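Local coordinates for protein periplasmic beta-glucosidase (Pseudomonas aeruginosa, PDB 6R5T) that probably hydrolyses terminal, non-reducing beta-D-glucosyl residues to release beta-D-glucose, as a periplasmic glycoside hydrolase of family 3, at residues 175-178 against 179-183; 207-210 against 211-215; 493-497 against 498-502. The protein carries 1 engineered substitution. All blocks are in the same frame, centred on the assembly; numbering follows the deposited sequence.

Interaction 1: 175-178 against 179-183; sequences VKHF and ALYGA. With BGC (beta-D-glucopyranose), chain C.
At the mouth of the family 3 (beta/alpha)8-type barrel, His177 at the end of strand 172-178 meets Tyr181 of the following turn in a T-shaped (edge-to-face) pair. The edge of Tyr181 addresses the imidazole face, with ring centroids 4.7 Å apart and planes at 69°; the nearest atoms are His177 ND1 and Tyr181 CD2 at 3.3 Å. On the opposite face lies Lys176 CG, 3.7 Å above the imidazole plane, so the ring is sandwiched between neighbours. Its two nitrogens are both engaged: ND1 bonds Asp128, while NE2 bonds O1 of the bound glucose at 2.7 Å, nearly straight at 165°, with the donor open to either reading. Lys176 extends fully beyond CG, and its NZ donates to O1 (2.8 Å) and O2 (3.0 Å) of the same sugar as well as to Phe123 O. Tyr181 CG lies opposite its own nitrogen (chi1 -178°), which turns the CD2-CE2 edge of the phenol over the imidazole face; its hydroxyl bonds Arg137, another pocket residue. Cis peptide bonds precede both His177 and Ala179 and kink the chain sharply here, as in the Lys-His-Phe sugar-binding segment characteristic of family 3 glycoside hydrolases.

Interaction 2: 207-210 against 211-215; sequences PYKA and AVDAG
The carboxylate of Asp213 has Lys209 at two places: the backbone O of Lys209 lies over one face, 3.3 Å from Asp213 CG, while the ammonium of the same lysine takes the syn lone pair of OD2. The second flat group, the Tyr208 ring, lies on a different side of the helix and forms an edge-to-face pair with Phe178 while its hydroxyl bonds Asp128.

The salt bridge from Lys209 NZ to Asp213 OD2 measures 2.9 Å and spans one helical turn, an i to i+4 pairing. The lysine chain runs out extended and then bends at its last torsion (chi4 -65°), which brings NZ back to the aspartate. A water completes a ring by accepting from Lys209 NZ and donating to Asp213 OD1 at 2.6 Å, so both carboxylate oxygens are held and rotation of the group is restrained. Because Asp213 lies close to the C-terminal end of the helix, the lysine charge probably offsets an otherwise unfavourable negative group there. Trp246 engages Lys209 too, through a cation-pi contact.

Along the backbone, i to i+4 bonds continue through these residues: Asp213 N donates to Lys209 O at 2.8 Å and Ala214 N to Ala210 O at 2.9 Å, the latter bent to 134°. Gly215 then leaves helical geometry with phi 95° in a Schellman motif, its N donating to Val212 O.

In the barrel, Pro207 and Ala211 of helix 206-213, with Ala214 just beyond it, lie on helix 146-161, where Ser153 OG adds a bond to Pro207 O, and Tyr208 reaches toward the end of strand 172-178; strand 218-221 follows the helix.

Interaction 3: 493-497 against 498-502; sequences LRIPA and SQRRL
Arg494 and Arg500 stack guanidinium on guanidinium at the start of helix 497-508, the helix of a beta-alpha-beta crossover between the adjacent parallel strands 472-478 and 513-518. The two chains cross at about a right angle, yet their end groups are nearly parallel, with planes at 17° and centres 3.9 Å apart. Arg500 NH2 sits over the centre of the Arg494 group, 3.4 Å from Arg494 CZ. The like charges lie close, and the salt bridge of Arg494 NE with Asp492 probably eases their repulsion.

Arg500 is fixed from its edge. Its chain bends at chi3 (-76°) and folds back to the preceding loop, where NE donates to Ile495 O at 2.9 Å, with the oxygen close to the guanidinium plane. A water reinforces this grip by donating to Ile495 O and accepting from Arg500 NH2, so the carbonyl oxygen receives two bonds and the guanidinium is kept flat against its partner.

Pro496 occupies the N-cap position, and its O opens the helical ladder. Its ring lies alongside the Gln499 side chain, both pointing the same way, with CG 3.5 Å from Gln499 NE2; that amide nitrogen bonds Val432 O. Ile495 instead crosses Gln499 at roughly a right angle, its CG2 resting 3.6 Å from Gln499 CB. Arg500 is thus held at both ends: the guanidinium by the loop, and the backbone N by Pro496 O, 3.0 Å away and lying in that carbonyl's plane.

In the fold
Interactions 1 and 2 are neighbours in the N-terminal barrel, their centres 13 Å apart. Tyr208 OH lies 3.1 Å from Leu180 N, a probable hydrogen bond, and Val175 CG2 packs 3.5 Å from Ala211 CB. Asp128 ties them further, one carboxylate oxygen serving the glucose-binding His177 and the other Tyr208, whose OH also lies 3.1 Å from His177 O, again a probable hydrogen bond. Interaction 1 itself touches the sugar, and the Tyr181 side chain is about 8 Å from a bound galactose; the side chain of Tyr208 is about 11 Å from a bound beta-D-glucopyranose. Interaction 3 stands apart in the C-terminal domain, its nearest atoms about 12 Å from interaction 1 and about 20 Å from interaction 2.

Interaction 1: 175-178 against 179-183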
loop_
_atom_site.group_PDB
_atom_site.type_symbol
_atom_site.label_atom_id
_atom_site.label_comp_id
_atom_site.label_asym_id
_atom_site.label_seq_id
_atom_site.Cartn_x
_atom_site.Cartn_y
_atom_site.Cartn_z
ATOM N N VAL A 175 -2.739 7.065 25.914
ATOM C CA VAL A 175 -1.945 6.843 24.676
ATOM C C VAL A 175 -2.891 6.248 23.625
ATOM O O VAL A 175 -3.767 5.418 23.933
ATOM C CB VAL A 175 -0.695 5.993 24.900
ATOM C CG1 VAL A 175 -0.982 4.600 25.428
ATOM C CG2 VAL A 175 0.138 5.940 23.629
ATOM N N LYS A 176 -2.696 6.668 22.372
ATOM C CA LYS A 176 -3.634 6.238 21.285
ATOM C C LYS A 176 -2.808 6.095 19.993
ATOM O O LYS A 176 -1.698 6.618 19.930
ATOM C CB LYS A 176 -4.770 7.247 21.151
ATOM C CG LYS A 176 -4.405 8.608 20.585
ATOM C CD LYS A 176 -5.536 9.598 20.674
ATOM C CE LYS A 176 -5.282 10.906 19.996
ATOM N NZ LYS A 176 -6.422 11.825 20.242
ATOM N N HIS A 177 -3.313 5.388 18.992
ATOM C CA HIS A 177 -4.551 4.626 18.936
ATOM C C HIS A 177 -4.154 3.147 18.904
ATOM O O HIS A 177 -3.554 2.710 17.924
ATOM C CB HIS A 177 -5.362 4.989 17.698
ATOM C CG HIS A 177 -5.730 6.423 17.584
ATOM N ND1 HIS A 177 -4.926 7.322 16.908
ATOM C CD2 HIS A 177 -6.841 7.087 17.990
ATOM C CE1 HIS A 177 -5.564 8.496 16.934
ATOM N NE2 HIS A 177 -6.682 8.391 17.590
ATOM N N PHE A 178 -4.417 2.389 19.965
ATOM C CA PHE A 178 -3.863 1.021 20.106
ATOM C C PHE A 178 -4.764 0.108 19.297
ATOM O O PHE A 178 -5.913 -0.138 19.719
ATOM C CB PHE A 178 -3.853 0.683 21.595
ATOM C CG PHE A 178 -3.112 -0.572 21.930
ATOM C CD1 PHE A 178 -1.772 -0.691 21.663
ATOM C CD2 PHE A 178 -3.752 -1.615 22.589
ATOM C CE1 PHE A 178 -1.070 -1.829 22.032
ATOM C CE2 PHE A 178 -3.066 -2.783 22.909
ATOM C CZ PHE A 178 -1.711 -2.889 22.637
ATOM N N ALA A 179 -4.324 -0.413 18.122
ATOM C CA ALA A 179 -2.980 -0.261 17.577
ATOM C C ALA A 179 -3.048 -0.283 16.050
ATOM O O ALA A 179 -3.980 -0.835 15.478
ATOM C CB ALA A 179 -2.088 -1.393 18.053
ATOM N N LEU A 180 -1.954 0.224 15.454
ATOM C CA LEU A 180 -1.599 0.074 14.024
ATOM C C LEU A 180 -2.445 0.982 13.128
ATOM O O LEU A 180 -2.438 0.788 11.903
ATOM C CB LEU A 180 -1.761 -1.377 13.555
ATOM C CG LEU A 180 -1.198 -2.488 14.434
ATOM C CD1 LEU A 180 -1.296 -3.811 13.705
ATOM C CD2 LEU A 180 0.209 -2.202 14.901
ATOM N N TYR A 181 -3.152 1.937 13.712
ATOM C CA TYR A 181 -4.188 2.724 13.018
ATOM C C TYR A 181 -3.619 3.440 11.779
ATOM O O TYR A 181 -4.310 3.563 10.764
ATOM C CB TYR A 181 -4.761 3.678 14.054
ATOM C CG TYR A 181 -5.876 4.583 13.619
ATOM C CD1 TYR A 181 -6.914 4.195 12.803
ATOM C CD2 TYR A 181 -5.888 5.863 14.122
ATOM C CE1 TYR A 181 -7.904 5.109 12.428
ATOM C CE2 TYR A 181 -6.888 6.756 13.821
ATOM C CZ TYR A 181 -7.882 6.391 12.942
ATOM O OH TYR A 181 -8.848 7.318 12.630
ATOM N N GLY A 182 -2.385 3.856 11.843
ATOM C CA GLY A 182 -1.749 4.615 10.747
ATOM C C GLY A 182 -1.327 3.764 9.567
ATOM O O GLY A 182 -0.801 4.320 8.578
ATOM N N ALA A 183 -1.473 2.421 9.642
ATOM C CA ALA A 183 -1.187 1.534 8.490
ATOM C C ALA A 183 -2.417 1.261 7.628
ATOM O O ALA A 183 -2.399 0.309 6.800
ATOM C CB ALA A 183 -0.509 0.271 8.998
HETATM C C2 BGC C . -10.006 11.095 19.790
HETATM C C3 BGC C . -11.510 10.863 20.035
HETATM C C4 BGC C . -12.202 11.090 18.663
HETATM C C5 BGC C . -11.623 10.038 17.700
HETATM C C6 BGC C . -12.162 10.169 16.293
HETATM C C1 BGC C . -9.519 10.130 18.702
HETATM O O1 BGC C . -8.195 10.501 18.477
HETATM O O2 BGC C . -9.190 10.908 20.940
HETATM O O3 BGC C . -11.985 11.852 20.971
HETATM O O4 BGC C . -13.611 10.872 18.846
HETATM O O5 BGC C . -10.269 10.318 17.504
HETATM O O6 BGC C . -11.609 9.141 15.464
#

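Interaction 2: 207-210 against 211-215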
loop_
_atom_site.group_PDB
_atom_site.type_symbol
_atom_site.label_atom_id
_atom_site.label_comp_id
_atom_site.label_asym_id
_atom_site.label_seq_id
_atom_site.Cartn_x
_atom_site.Cartn_y
_atom_site.Cartn_z
ATOM N N PRO A 207 6.053 2.036 20.096
ATOM C CA PRO A 207 5.639 3.300 20.711
ATOM C C PRO A 207 4.546 3.169 21.782
ATOM O O PRO A 207 4.587 3.889 22.773
ATOM C CB PRO A 207 5.148 4.143 19.545
ATOM C CG PRO A 207 5.918 3.532 18.375
ATOM C CD PRO A 207 5.933 2.041 18.628
ATOM N N TYR A 208 3.655 2.216 21.588
ATOM C CA TYR A 208 2.596 2.000 22.605
ATOM C C TYR A 208 3.223 1.391 23.848
ATOM O O TYR A 208 2.887 1.833 24.959
ATOM C CB TYR A 208 1.457 1.128 22.098
ATOM C CG TYR A 208 0.897 1.537 20.773
ATOM C CD1 TYR A 208 0.052 2.615 20.602
ATOM C CD2 TYR A 208 1.167 0.761 19.679
ATOM C CE1 TYR A 208 -0.402 2.988 19.346
ATOM C CE2 TYR A 208 0.692 1.087 18.420
ATOM C CZ TYR A 208 -0.093 2.203 18.241
ATOM O OH TYR A 208 -0.592 2.502 16.990
ATOM N N LYS A 209 4.139 0.440 23.671
ATOM C CA LYS A 209 4.848 -0.141 24.818
ATOM C C LYS A 209 5.658 0.932 25.544
ATOM O O LYS A 209 5.747 0.890 26.792
ATOM C CB LYS A 209 5.717 -1.315 24.372
ATOM C CG LYS A 209 6.361 -2.043 25.533
ATOM C CD LYS A 209 7.082 -3.264 25.096
ATOM C CE LYS A 209 7.444 -4.116 26.288
ATOM N NZ LYS A 209 8.402 -3.425 27.176
ATOM N N ALA A 210 6.301 1.857 24.828
ATOM C CA ALA A 210 7.076 2.937 25.468
ATOM C C ALA A 210 6.154 3.776 26.352
ATOM O O ALA A 210 6.586 4.220 27.460
ATOM C CB ALA A 210 7.667 3.826 24.400
ATOM N N ALA A 211 4.925 4.038 25.898
ATOM C CA ALA A 211 3.975 4.826 26.693
ATOM C C ALA A 211 3.614 4.027 27.968
ATOM O O ALA A 211 3.579 4.609 29.048
ATOM C CB ALA A 211 2.756 5.163 25.886
ATOM N N VAL A 212 3.305 2.749 27.812
ATOM C CA VAL A 212 2.951 1.856 28.958
ATOM C C VAL A 212 4.126 1.849 29.947
ATOM O O VAL A 212 3.926 2.064 31.195
ATOM C CB VAL A 212 2.606 0.449 28.477
ATOM C CG1 VAL A 212 2.511 -0.521 29.643
ATOM C CG2 VAL A 212 1.324 0.435 27.694
ATOM N N ASP A 213 5.354 1.713 29.437
ATOM C CA ASP A 213 6.541 1.621 30.326
ATOM C C ASP A 213 6.844 2.977 30.973
ATOM O O ASP A 213 7.422 2.967 32.085
ATOM C CB ASP A 213 7.747 1.086 29.578
ATOM C CG ASP A 213 7.595 -0.357 29.180
ATOM O OD1 ASP A 213 6.740 -1.034 29.722
ATOM O OD2 ASP A 213 8.368 -0.793 28.321
ATOM N N ALA A 214 6.404 4.099 30.372
ATOM C CA ALA A 214 6.579 5.439 30.980
ATOM C C ALA A 214 5.507 5.667 32.050
ATOM O O ALA A 214 5.536 6.739 32.660
ATOM C CB ALA A 214 6.546 6.537 29.939
ATOM N N GLY A 215 4.562 4.731 32.197
ATOM C CA GLY A 215 3.516 4.779 33.234
ATOM C C GLY A 215 2.219 5.390 32.742
ATOM O O GLY A 215 1.414 5.826 33.568
HETATM O O HOH W 1 6.106 -3.494 29.380
#

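Interaction 3: 493-497 against 498-502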
loop_
_atom_site.group_PDB
_atom_site.type_symbol
_atom_site.label_atom_id
_atom_site.label_comp_id
_atom_site.label_asym_id
_atom_site.label_seq_id
_atom_site.Cartn_x
_atom_site.Cartn_y
_atom_site.Cartn_z
ATOM N N LEU A 493 -0.754 14.448 -3.427
ATOM C CA LEU A 493 0.078 15.013 -2.342
ATOM C C LEU A 493 0.650 16.376 -2.746
ATOM O O LEU A 493 1.422 16.932 -1.960
ATOM C CB LEU A 493 1.223 14.069 -1.969
ATOM C CG LEU A 493 0.766 12.680 -1.499
ATOM C CD1 LEU A 493 2.006 11.848 -1.324
ATOM C CD2 LEU A 493 -0.039 12.760 -0.200
ATOM N N ARG A 494 0.248 16.917 -3.875
ATOM C CA ARG A 494 0.761 18.245 -4.286
ATOM C C ARG A 494 0.085 19.370 -3.500
ATOM O O ARG A 494 -0.984 19.216 -2.895
ATOM C CB ARG A 494 0.540 18.456 -5.780
ATOM C CG ARG A 494 1.393 17.550 -6.646
ATOM C CD ARG A 494 1.043 17.614 -8.108
ATOM N NE ARG A 494 -0.339 17.225 -8.306
ATOM C CZ ARG A 494 -0.990 17.264 -9.468
ATOM N NH1 ARG A 494 -0.360 17.613 -10.573
ATOM N NH2 ARG A 494 -2.275 16.956 -9.516
ATOM N N ILE A 495 0.706 20.532 -3.578
ATOM C CA ILE A 495 -0.025 21.759 -3.216
ATOM C C ILE A 495 -1.272 21.775 -4.079
ATOM O O ILE A 495 -1.264 21.420 -5.253
ATOM C CB ILE A 495 0.905 22.959 -3.449
ATOM C CG1 ILE A 495 2.086 22.983 -2.484
ATOM C CG2 ILE A 495 0.149 24.262 -3.433
ATOM C CD1 ILE A 495 3.142 24.044 -2.758
ATOM N N PRO A 496 -2.419 22.248 -3.547
ATOM C CA PRO A 496 -3.616 22.333 -4.377
ATOM C C PRO A 496 -3.394 23.096 -5.694
ATOM O O PRO A 496 -2.665 24.082 -5.726
ATOM C CB PRO A 496 -4.625 23.055 -3.491
ATOM C CG PRO A 496 -4.168 22.658 -2.080
ATOM C CD PRO A 496 -2.659 22.627 -2.147
ATOM N N ALA A 497 -4.086 22.655 -6.740
ATOM C CA ALA A 497 -3.891 23.164 -8.108
ATOM C C ALA A 497 -4.103 24.679 -8.182
ATOM O O ALA A 497 -3.358 25.344 -8.920
ATOM C CB ALA A 497 -4.809 22.456 -9.068
ATOM N N SER A 498 -5.086 25.219 -7.477
ATOM C CA SER A 498 -5.366 26.682 -7.566
ATOM C C SER A 498 -4.112 27.430 -7.116
ATOM O O SER A 498 -3.763 28.514 -7.676
ATOM C CB SER A 498 -6.545 27.113 -6.771
ATOM O OG SER A 498 -6.378 26.707 -5.404
ATOM N N GLN A 499 -3.456 26.914 -6.078
ATOM C CA GLN A 499 -2.247 27.544 -5.534
ATOM C C GLN A 499 -1.023 27.282 -6.433
ATOM O O GLN A 499 -0.122 28.123 -6.458
ATOM C CB GLN A 499 -2.058 27.083 -4.105
ATOM C CG GLN A 499 -3.166 27.535 -3.166
ATOM C CD GLN A 499 -2.921 26.948 -1.799
ATOM O OE1 GLN A 499 -1.887 27.286 -1.216
ATOM N NE2 GLN A 499 -3.803 26.069 -1.314
ATOM N N ARG A 500 -0.919 26.107 -7.062
ATOM C CA ARG A 500 0.241 25.853 -7.969
ATOM C C ARG A 500 0.124 26.763 -9.191
ATOM O O ARG A 500 1.163 27.245 -9.662
ATOM C CB ARG A 500 0.310 24.392 -8.414
ATOM C CG ARG A 500 0.654 23.478 -7.260
ATOM C CD ARG A 500 0.988 22.035 -7.628
ATOM N NE ARG A 500 -0.233 21.362 -7.920
ATOM C CZ ARG A 500 -0.687 21.113 -9.134
ATOM N NH1 ARG A 500 0.071 21.397 -10.178
ATOM N NH2 ARG A 500 -1.855 20.520 -9.287
ATOM N N ARG A 501 -1.095 27.046 -9.638
ATOM C CA ARG A 501 -1.289 28.006 -10.760
ATOM C C ARG A 501 -0.753 29.371 -10.322
ATOM O O ARG A 501 -0.051 30.058 -11.124
ATOM C CB ARG A 501 -2.776 28.065 -11.090
ATOM C CG ARG A 501 -3.074 28.918 -12.308
ATOM C CD ARG A 501 -4.563 28.812 -12.588
ATOM N NE ARG A 501 -4.888 29.660 -13.730
ATOM C CZ ARG A 501 -6.121 30.053 -14.051
ATOM N NH1 ARG A 501 -7.150 29.738 -13.286
ATOM N NH2 ARG A 501 -6.296 30.832 -15.105
ATOM N N LEU A 502 -1.085 29.793 -9.115
ATOM C CA LEU A 502 -0.579 31.050 -8.493
ATOM C C LEU A 502 0.953 31.054 -8.488
ATOM O O LEU A 502 1.610 32.041 -8.897
ATOM C CB LEU A 502 -1.183 31.210 -7.086
ATOM C CG LEU A 502 -0.617 32.315 -6.216
ATOM C CD1 LEU A 502 -0.933 33.668 -6.841
ATOM C CD2 LEU A 502 -1.182 32.201 -4.815
HETATM O O HOH W 2 -2.985 19.490 -6.823
#